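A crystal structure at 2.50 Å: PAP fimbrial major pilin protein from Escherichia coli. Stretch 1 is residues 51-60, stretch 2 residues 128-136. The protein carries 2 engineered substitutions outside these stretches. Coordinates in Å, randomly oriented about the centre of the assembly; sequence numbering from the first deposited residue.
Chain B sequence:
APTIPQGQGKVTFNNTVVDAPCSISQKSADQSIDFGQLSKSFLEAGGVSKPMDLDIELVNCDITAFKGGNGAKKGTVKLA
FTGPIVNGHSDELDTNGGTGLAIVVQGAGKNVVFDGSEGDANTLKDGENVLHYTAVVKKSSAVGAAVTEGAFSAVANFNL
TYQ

Stretch 1 51-60: PMDLDIELVN
Stretch 2 128-136: ENVLHYTAV

Strands 52-59 and 130-136 of the PAP pilin pair as antiparallel neighbours, their axes 4.4 Å apart at closest approach and their N-to-C directions 144° apart. Both strands are extended, phi between -72° (D53) and -139° (Y133) and psi between 92° (L54) and 172° (V59); N129, just before the second strand, is not (-124/22). The register sets M52 opposite A135, L54 opposite Y133 and I56 opposite L131 as hydrogen-bonded pairs: M52 N to A135 O, A135 N to M52 O and L54 N to Y133 O are each 2.8 Å, I56 N to L131 O is 3.0 Å and L131 N to I56 O 2.9 Å. The return bond from Y133 N to L54 O, 3.0 Å, is weak, bent to 134°. Beyond the last bridge, L58 N still reaches N129 O at 2.8 Å.

Alternation puts L54, I56, L131, Y133 and A135, all buried, on one face. L54 (t, t) meets Y133 (m, chi2 87°) through their CB atoms, 4.0 Å apart; I56 (m, t) brings CD1 to 4.3 Å from Y133 CE1. L131 and L58, both m, t, touch CD1 to CD1 at 3.8 Å. M52, partly exposed, shares this face, but its m, m side chain leads away from the partner strand.

D53, D55, E57, V130, H132 and T134 occupy the other face. D55 (m, chi2 -45°) turns its carboxylate to H132 (m, chi2 -75°), accepting a hydrogen bond from ND1 to OD1, 2.7 Å, near the ring plane. H132 NE2 simultaneously donates to E128 OE1, 3.1 Å, so carboxylates engage both ring nitrogens. V130 (t) lies nearby, its CG1 3.5 Å from D55 CB. The CA-to-CB bond of N129 points sideways, but its side chain (p, chi2 -55°) brings the amide close to stretch 1: ND2 donates to E57 OE2 at 2.9 Å and L58 O at 3.1 Å, while the t, t conformation of E57 extends its carboxylate to this amide. At the far end, P51 CB packs 3.4 Å from V136 CG1 (chi1 m).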

# COMPACT_ATOMS: atom_id res chain seq x y z
N PRO B 51 30.20 17.98 0.42
CA PRO B 51 28.91 17.34 0.73
C PRO B 51 28.31 16.73 -0.54
O PRO B 51 28.14 17.40 -1.55
CB PRO B 51 28.09 18.48 1.34
CG PRO B 51 28.85 19.75 0.99
CD PRO B 51 30.28 19.34 0.98
N MET B 52 28.02 15.43 -0.46
CA MET B 52 27.46 14.67 -1.59
C MET B 52 25.95 14.60 -1.55
O MET B 52 25.34 14.48 -0.48
CB MET B 52 28.00 13.25 -1.59
CG MET B 52 29.51 13.15 -1.62
SD MET B 52 30.17 13.93 -3.09
CE MET B 52 31.70 14.59 -2.44
N ASP B 53 25.34 14.66 -2.72
CA ASP B 53 23.90 14.59 -2.82
C ASP B 53 23.42 13.17 -2.53
O ASP B 53 23.80 12.22 -3.20
CB ASP B 53 23.44 14.99 -4.22
CG ASP B 53 23.60 16.48 -4.49
OD1 ASP B 53 23.13 16.93 -5.55
OD2 ASP B 53 24.19 17.19 -3.66
N LEU B 54 22.60 13.03 -1.49
CA LEU B 54 22.05 11.74 -1.16
C LEU B 54 20.56 11.90 -1.45
O LEU B 54 19.80 12.36 -0.60
CB LEU B 54 22.28 11.43 0.32
CG LEU B 54 22.28 9.95 0.70
CD1 LEU B 54 22.45 9.81 2.20
CD2 LEU B 54 21.00 9.31 0.28
N ASP B 55 20.14 11.56 -2.67
CA ASP B 55 18.74 11.68 -3.04
C ASP B 55 18.00 10.35 -3.06
O ASP B 55 18.47 9.36 -3.62
CB ASP B 55 18.61 12.37 -4.40
CG ASP B 55 19.11 13.79 -4.38
OD1 ASP B 55 18.77 14.53 -3.43
OD2 ASP B 55 19.83 14.19 -5.31
N ILE B 56 16.84 10.34 -2.42
CA ILE B 56 16.02 9.14 -2.33
C ILE B 56 14.69 9.37 -3.03
O ILE B 56 13.90 10.21 -2.60
CB ILE B 56 15.74 8.76 -0.85
CG1 ILE B 56 17.06 8.56 -0.11
CG2 ILE B 56 14.93 7.48 -0.78
CD1 ILE B 56 16.90 8.36 1.38
N GLU B 57 14.46 8.63 -4.11
CA GLU B 57 13.21 8.77 -4.86
C GLU B 57 12.12 7.85 -4.30
O GLU B 57 12.31 6.63 -4.22
CB GLU B 57 13.45 8.49 -6.35
CG GLU B 57 12.15 8.29 -7.15
CD GLU B 57 12.33 8.47 -8.66
OE1 GLU B 57 13.32 7.96 -9.23
OE2 GLU B 57 11.45 9.10 -9.28
N LEU B 58 11.00 8.45 -3.91
CA LEU B 58 9.85 7.72 -3.38
C LEU B 58 8.96 7.34 -4.56
O LEU B 58 8.41 8.22 -5.23
CB LEU B 58 9.06 8.60 -2.40
CG LEU B 58 9.89 9.08 -1.21
CD1 LEU B 58 9.09 10.02 -0.31
CD2 LEU B 58 10.35 7.87 -0.43
N VAL B 59 8.81 6.05 -4.81
CA VAL B 59 7.98 5.58 -5.92
C VAL B 59 6.88 4.60 -5.51
O VAL B 59 6.83 4.13 -4.37
CB VAL B 59 8.84 4.92 -7.02
CG1 VAL B 59 9.85 5.92 -7.54
CG2 VAL B 59 9.55 3.69 -6.47
N ASN B 60 6.01 4.29 -6.46
CA ASN B 60 4.90 3.36 -6.25
C ASN B 60 4.02 3.68 -5.05
O ASN B 60 3.43 2.78 -4.46
CB ASN B 60 5.42 1.92 -6.13
CG ASN B 60 6.26 1.51 -7.32
OD1 ASN B 60 6.04 1.97 -8.44
ND2 ASN B 60 7.23 0.63 -7.08
N GLU B 128 7.89 17.43 -6.47
CA GLU B 128 8.93 16.40 -6.57
C GLU B 128 8.63 15.19 -5.69
O GLU B 128 7.84 15.28 -4.75
CB GLU B 128 10.29 16.98 -6.17
CG GLU B 128 10.68 18.24 -6.92
CD GLU B 128 12.02 18.79 -6.46
OE1 GLU B 128 13.06 18.15 -6.73
OE2 GLU B 128 12.03 19.86 -5.81
N ASN B 129 9.26 14.07 -6.01
CA ASN B 129 9.06 12.84 -5.24
C ASN B 129 10.40 12.33 -4.72
O ASN B 129 10.56 11.15 -4.41
CB ASN B 129 8.40 11.78 -6.11
CG ASN B 129 9.27 11.36 -7.28
OD1 ASN B 129 9.70 12.20 -8.07
ND2 ASN B 129 9.54 10.07 -7.39
N VAL B 130 11.37 13.24 -4.65
CA VAL B 130 12.71 12.91 -4.18
C VAL B 130 13.02 13.68 -2.90
O VAL B 130 12.84 14.90 -2.85
CB VAL B 130 13.78 13.28 -5.23
CG1 VAL B 130 15.18 12.96 -4.69
CG2 VAL B 130 13.53 12.53 -6.52
N LEU B 131 13.46 12.96 -1.88
CA LEU B 131 13.85 13.59 -0.63
C LEU B 131 15.33 13.90 -0.84
O LEU B 131 16.09 13.04 -1.30
CB LEU B 131 13.66 12.63 0.54
CG LEU B 131 12.22 12.19 0.81
CD1 LEU B 131 12.20 10.91 1.64
CD2 LEU B 131 11.47 13.30 1.52
N HIS B 132 15.74 15.13 -0.53
CA HIS B 132 17.12 15.55 -0.74
C HIS B 132 17.91 15.68 0.56
O HIS B 132 17.46 16.31 1.51
CB HIS B 132 17.17 16.90 -1.47
CG HIS B 132 16.38 16.94 -2.74
ND1 HIS B 132 16.80 16.34 -3.91
CD2 HIS B 132 15.20 17.55 -3.03
CE1 HIS B 132 15.92 16.58 -4.87
NE2 HIS B 132 14.94 17.31 -4.36
N TYR B 133 19.10 15.07 0.58
CA TYR B 133 20.00 15.13 1.73
C TYR B 133 21.42 15.31 1.19
O TYR B 133 21.66 15.17 -0.01
CB TYR B 133 19.99 13.83 2.54
CG TYR B 133 18.68 13.43 3.18
CD1 TYR B 133 17.73 12.67 2.48
CD2 TYR B 133 18.38 13.80 4.49
CE1 TYR B 133 16.53 12.29 3.08
CE2 TYR B 133 17.19 13.43 5.09
CZ TYR B 133 16.26 12.68 4.38
OH TYR B 133 15.08 12.33 4.98
N THR B 134 22.35 15.63 2.07
CA THR B 134 23.75 15.75 1.67
C THR B 134 24.54 15.00 2.73
O THR B 134 24.17 14.97 3.90
CB THR B 134 24.25 17.21 1.62
OG1 THR B 134 23.66 17.95 2.68
CG2 THR B 134 23.90 17.83 0.28
N ALA B 135 25.62 14.36 2.31
CA ALA B 135 26.43 13.60 3.23
C ALA B 135 27.89 13.98 3.10
O ALA B 135 28.41 14.14 1.98
CB ALA B 135 26.25 12.11 2.97
N VAL B 136 28.55 14.12 4.24
CA VAL B 136 29.97 14.47 4.28
C VAL B 136 30.74 13.48 5.14
O VAL B 136 30.23 12.96 6.13
CB VAL B 136 30.19 15.88 4.89
CG1 VAL B 136 29.67 16.96 3.94
CG2 VAL B 136 29.48 15.97 6.22